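Long-range contact in telomerase reverse transcriptase (PDB 6ZD1), which probably extends chromosome ends as a reverse transcriptase, adding simple telomeric repeats copied from a template within the enzyme's RNA component: residues 54-62 / 81-92. Residues are numbered along the deposited sequence; the frame is centred on the assembly and turned at random.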
loop_
_atom_site.group_PDB
_atom_site.type_symbol
_atom_site.label_atom_id
_atom_site.label_comp_id
_atom_site.label_asym_id
_atom_site.label_seq_id
_atom_site.Cartn_x
_atom_site.Cartn_y
_atom_site.Cartn_z
ATOM N N ASP A 54 10.103 -12.685 -29.950
ATOM C CA ASP A 54 10.672 -13.820 -29.239
ATOM C C ASP A 54 12.124 -14.093 -29.611
ATOM O O ASP A 54 12.752 -14.954 -28.985
ATOM C CB ASP A 54 9.810 -15.062 -29.465
ATOM C CG ASP A 54 8.520 -15.025 -28.656
ATOM O OD1 ASP A 54 7.511 -14.476 -29.150
ATOM O OD2 ASP A 54 8.524 -15.529 -27.512
ATOM N N LEU A 55 12.681 -13.379 -30.588
ATOM C CA LEU A 55 14.125 -13.418 -30.785
ATOM C C LEU A 55 14.830 -12.401 -29.897
ATOM O O LEU A 55 15.926 -12.672 -29.392
ATOM C CB LEU A 55 14.472 -13.167 -32.255
ATOM C CG LEU A 55 14.648 -14.401 -33.146
ATOM C CD1 LEU A 55 15.840 -15.227 -32.681
ATOM C CD2 LEU A 55 13.385 -15.251 -33.179
ATOM N N ILE A 56 14.204 -11.241 -29.681
ATOM C CA ILE A 56 14.701 -10.289 -28.691
ATOM C C ILE A 56 14.648 -10.903 -27.300
ATOM O O ILE A 56 15.532 -10.672 -26.465
ATOM C CB ILE A 56 13.898 -8.976 -28.762
ATOM C CG1 ILE A 56 14.025 -8.346 -30.148
ATOM C CG2 ILE A 56 14.362 -8.000 -27.696
ATOM C CD1 ILE A 56 13.196 -7.106 -30.322
ATOM N N TYR A 57 13.606 -11.694 -27.030
ATOM C CA TYR A 57 13.508 -12.382 -25.746
ATOM C C TYR A 57 14.608 -13.424 -25.594
ATOM O O TYR A 57 15.169 -13.587 -24.504
ATOM C CB TYR A 57 12.131 -13.033 -25.607
ATOM C CG TYR A 57 11.947 -13.803 -24.318
ATOM C CD1 TYR A 57 11.554 -13.155 -23.152
ATOM C CD2 TYR A 57 12.166 -15.175 -24.265
ATOM C CE1 TYR A 57 11.387 -13.851 -21.969
ATOM C CE2 TYR A 57 12.001 -15.880 -23.085
ATOM C CZ TYR A 57 11.611 -15.212 -21.942
ATOM O OH TYR A 57 11.443 -15.906 -20.766
ATOM N N ASN A 58 14.927 -14.140 -26.675
ATOM C CA ASN A 58 16.008 -15.119 -26.623
ATOM C C ASN A 58 17.350 -14.458 -26.337
ATOM O O ASN A 58 18.191 -15.038 -25.638
ATOM C CB ASN A 58 16.073 -15.903 -27.934
ATOM C CG ASN A 58 14.985 -16.954 -28.041
ATOM O OD1 ASN A 58 14.025 -16.951 -27.269
ATOM N ND2 ASN A 58 15.130 -17.860 -29.001
ATOM N N LYS A 59 17.566 -13.246 -26.848
ATOM C CA LYS A 59 18.870 -12.612 -26.710
ATOM C C LYS A 59 19.054 -11.974 -25.337
ATOM O O LYS A 59 20.107 -12.144 -24.712
ATOM C CB LYS A 59 19.061 -11.569 -27.815
ATOM C CG LYS A 59 20.430 -10.901 -27.813
ATOM C CD LYS A 59 20.607 -9.965 -29.003
ATOM C CE LYS A 59 21.989 -9.326 -28.992
ATOM N NZ LYS A 59 22.232 -8.466 -30.184
ATOM N N TYR A 60 18.047 -11.250 -24.847
ATOM C CA TYR A 60 18.204 -10.411 -23.664
ATOM C C TYR A 60 17.557 -10.957 -22.399
ATOM O O TYR A 60 18.034 -10.650 -21.306
ATOM C CB TYR A 60 17.637 -9.011 -23.933
ATOM C CG TYR A 60 18.318 -8.278 -25.064
ATOM C CD1 TYR A 60 19.449 -7.503 -24.833
ATOM C CD2 TYR A 60 17.829 -8.354 -26.363
ATOM C CE1 TYR A 60 20.075 -6.828 -25.865
ATOM C CE2 TYR A 60 18.447 -7.681 -27.399
ATOM C CZ TYR A 60 19.571 -6.922 -27.146
ATOM O OH TYR A 60 20.190 -6.252 -28.177
ATOM N N LEU A 61 16.464 -11.687 -22.524
ATOM C CA LEU A 61 15.703 -12.073 -21.317
ATOM C C LEU A 61 15.589 -13.576 -21.106
ATOM O O LEU A 61 14.530 -14.008 -20.746
ATOM C CB LEU A 61 14.298 -11.526 -21.520
ATOM C CG LEU A 61 14.155 -10.025 -21.469
ATOM C CD1 LEU A 61 12.709 -9.663 -21.620
ATOM C CD2 LEU A 61 14.642 -9.532 -20.152
ATOM N N SER A 62 16.664 -14.367 -21.079
ATOM C CA SER A 62 16.505 -15.824 -20.769
ATOM C C SER A 62 17.818 -16.434 -20.260
ATOM O O SER A 62 18.819 -15.949 -20.730
ATOM C CB SER A 62 16.091 -16.535 -21.971
ATOM O OG SER A 62 17.018 -16.242 -22.981
ATOM N N ARG A 81 18.811 -3.896 -17.909
ATOM C CA ARG A 81 18.428 -4.793 -18.991
ATOM C C ARG A 81 16.948 -4.651 -19.316
ATOM O O ARG A 81 16.547 -4.823 -20.473
ATOM C CB ARG A 81 18.763 -6.239 -18.624
ATOM C CG ARG A 81 18.373 -7.253 -19.685
ATOM C CD ARG A 81 19.168 -7.052 -20.966
ATOM N NE ARG A 81 20.334 -7.930 -21.032
ATOM C CZ ARG A 81 21.577 -7.553 -20.749
ATOM N NH1 ARG A 81 21.831 -6.305 -20.378
ATOM N NH2 ARG A 81 22.572 -8.426 -20.841
ATOM N N VAL A 82 16.129 -4.327 -18.312
ATOM C CA VAL A 82 14.718 -4.040 -18.558
ATOM C C VAL A 82 14.580 -2.814 -19.446
ATOM O O VAL A 82 13.818 -2.810 -20.421
ATOM C CB VAL A 82 13.967 -3.848 -17.228
ATOM C CG1 VAL A 82 12.552 -3.366 -17.492
ATOM C CG2 VAL A 82 13.955 -5.136 -16.425
ATOM N N VAL A 83 15.320 -1.750 -19.121
ATOM C CA VAL A 83 15.237 -0.522 -19.903
ATOM C C VAL A 83 15.744 -0.759 -21.318
ATOM O O VAL A 83 15.146 -0.291 -22.295
ATOM C CB VAL A 83 16.008 0.609 -19.201
ATOM C CG1 VAL A 83 16.121 1.824 -20.113
ATOM C CG2 VAL A 83 15.321 0.984 -17.900
ATOM N N GLU A 84 16.839 -1.511 -21.453
ATOM C CA GLU A 84 17.417 -1.742 -22.773
ATOM C C GLU A 84 16.442 -2.484 -23.679
ATOM O O GLU A 84 16.288 -2.131 -24.852
ATOM C CB GLU A 84 18.732 -2.514 -22.642
ATOM C CG GLU A 84 19.506 -2.648 -23.947
ATOM C CD GLU A 84 20.835 -3.362 -23.776
ATOM O OE1 GLU A 84 21.060 -3.956 -22.700
ATOM O OE2 GLU A 84 21.656 -3.327 -24.719
ATOM N N VAL A 85 15.762 -3.504 -23.147
ATOM C CA VAL A 85 14.779 -4.239 -23.942
ATOM C C VAL A 85 13.662 -3.309 -24.397
ATOM O O VAL A 85 13.259 -3.317 -25.565
ATOM C CB VAL A 85 14.226 -5.438 -23.153
ATOM C CG1 VAL A 85 13.042 -6.050 -23.886
ATOM C CG2 VAL A 85 15.309 -6.479 -22.949
ATOM N N VAL A 86 13.128 -2.511 -23.470
ATOM C CA VAL A 86 12.020 -1.615 -23.797
ATOM C C VAL A 86 12.425 -0.631 -24.890
ATOM O O VAL A 86 11.707 -0.447 -25.879
ATOM C CB VAL A 86 11.529 -0.891 -22.530
ATOM C CG1 VAL A 86 10.493 0.158 -22.888
ATOM C CG2 VAL A 86 10.955 -1.901 -21.546
ATOM N N LEU A 87 13.589 0.009 -24.735
ATOM C CA LEU A 87 14.011 1.003 -25.718
ATOM C C LEU A 87 14.350 0.364 -27.059
ATOM O O LEU A 87 14.157 0.988 -28.108
ATOM C CB LEU A 87 15.208 1.793 -25.188
ATOM C CG LEU A 87 14.939 2.630 -23.935
ATOM C CD1 LEU A 87 16.159 3.463 -23.561
ATOM C CD2 LEU A 87 13.714 3.514 -24.135
ATOM N N ILE A 88 14.843 -0.877 -27.046
ATOM C CA ILE A 88 15.110 -1.579 -28.296
ATOM C C ILE A 88 13.809 -1.857 -29.038
ATOM O O ILE A 88 13.735 -1.706 -30.265
ATOM C CB ILE A 88 15.904 -2.872 -28.018
ATOM C CG1 ILE A 88 17.378 -2.542 -27.756
ATOM C CG2 ILE A 88 15.759 -3.861 -29.167
ATOM C CD1 ILE A 88 18.225 -3.747 -27.413
ATOM N N ILE A 89 12.761 -2.258 -28.311
ATOM C CA ILE A 89 11.450 -2.430 -28.935
ATOM C C ILE A 89 10.939 -1.094 -29.463
ATOM O O ILE A 89 10.462 -0.996 -30.601
ATOM C CB ILE A 89 10.455 -3.060 -27.944
ATOM C CG1 ILE A 89 11.010 -4.362 -27.365
ATOM C CG2 ILE A 89 9.130 -3.338 -28.637
ATOM C CD1 ILE A 89 10.834 -5.549 -28.253
HETATM N N MSE A 90 11.036 -0.047 -28.648
HETATM C CA MSE A 90 10.544 1.273 -29.028
HETATM C C MSE A 90 11.263 1.816 -30.253
HETATM O O MSE A 90 10.645 2.438 -31.116
HETATM C CB MSE A 90 10.689 2.257 -27.861
HETATM C CG MSE A 90 9.782 1.951 -26.675
HETATM SE SE MSE A 90 7.900 1.837 -27.185
HETATM C CE MSE A 90 7.696 3.633 -27.912
ATOM N N GLY A 91 12.570 1.565 -30.334
ATOM C CA GLY A 91 13.310 1.979 -31.514
ATOM C C GLY A 91 12.816 1.285 -32.768
ATOM O O GLY A 91 12.586 1.922 -33.799
ATOM N N LYS A 92 12.633 -0.035 -32.691
ATOM C CA LYS A 92 12.087 -0.781 -33.822
ATOM C C LYS A 92 10.665 -0.336 -34.145
ATOM O O LYS A 92 10.288 -0.246 -35.320
ATOM C CB LYS A 92 12.128 -2.282 -33.529
ATOM C CG LYS A 92 13.511 -2.906 -33.642
ATOM C CD LYS A 92 13.503 -4.345 -33.144
ATOM C CE LYS A 92 14.190 -5.294 -34.122
ATOM N NZ LYS A 92 13.418 -5.471 -35.390
#
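Tyr60 enters the surface of helix 81-92 as a knob in a hole lined by Arg81, Glu84, Val85 and Ile88. Its CB lies 3.6 Å from Val85 CG2, where the two side chains pass in opposite directions, and it also meets Arg81 CD. Beyond it, CG still borders the same valine methyl, while Tyr60 CD1 lies 3.9 Å from both CD and NE of Arg81, which approach the ring edge near its plane. Tyr60 CE1 comes to 4.0 Å from Glu84 OE2, an oblique approach with ring and carboxylate planes 60° apart. At the far end CE1, CE2, CZ and the hydroxyl all gather round one methyl, with Ile88 CD1 3.3 Å from Tyr60 OH. Bends at chi2 and chi3 bring the guanidinium edge of Arg81 toward Tyr60 O, and the ring and guanidinium planes are 88° apart. Arg81 also pairs with Glu84 through charge alone, since the carboxylate oxygen lies well out of the guanidinium plane. One turn earlier, Ile56 presents CD1 to Ile89 CD1 at 3.5 Å and to the aliphatic CD of Lys92 at 4.0 Å. Leu61, just past the helix, meets Val85 tip to tip; both also touch Trp180, and Phe179 packs on Leu61, extending this apolar cluster. The segment axes run nearly antiparallel at 154° and approach to 11.2 Å at their nearest; helix 54-60 thus packs against a helix within the family's telomerase RNA-binding domain range. With Ile56, Leu61, Val85, Ile88 and Ile89 supplying carbon contacts around Tyr60 and no hydrogen bond crossing, the union depends on shape fit, with Arg81 and Glu84 at the tyrosine's rim.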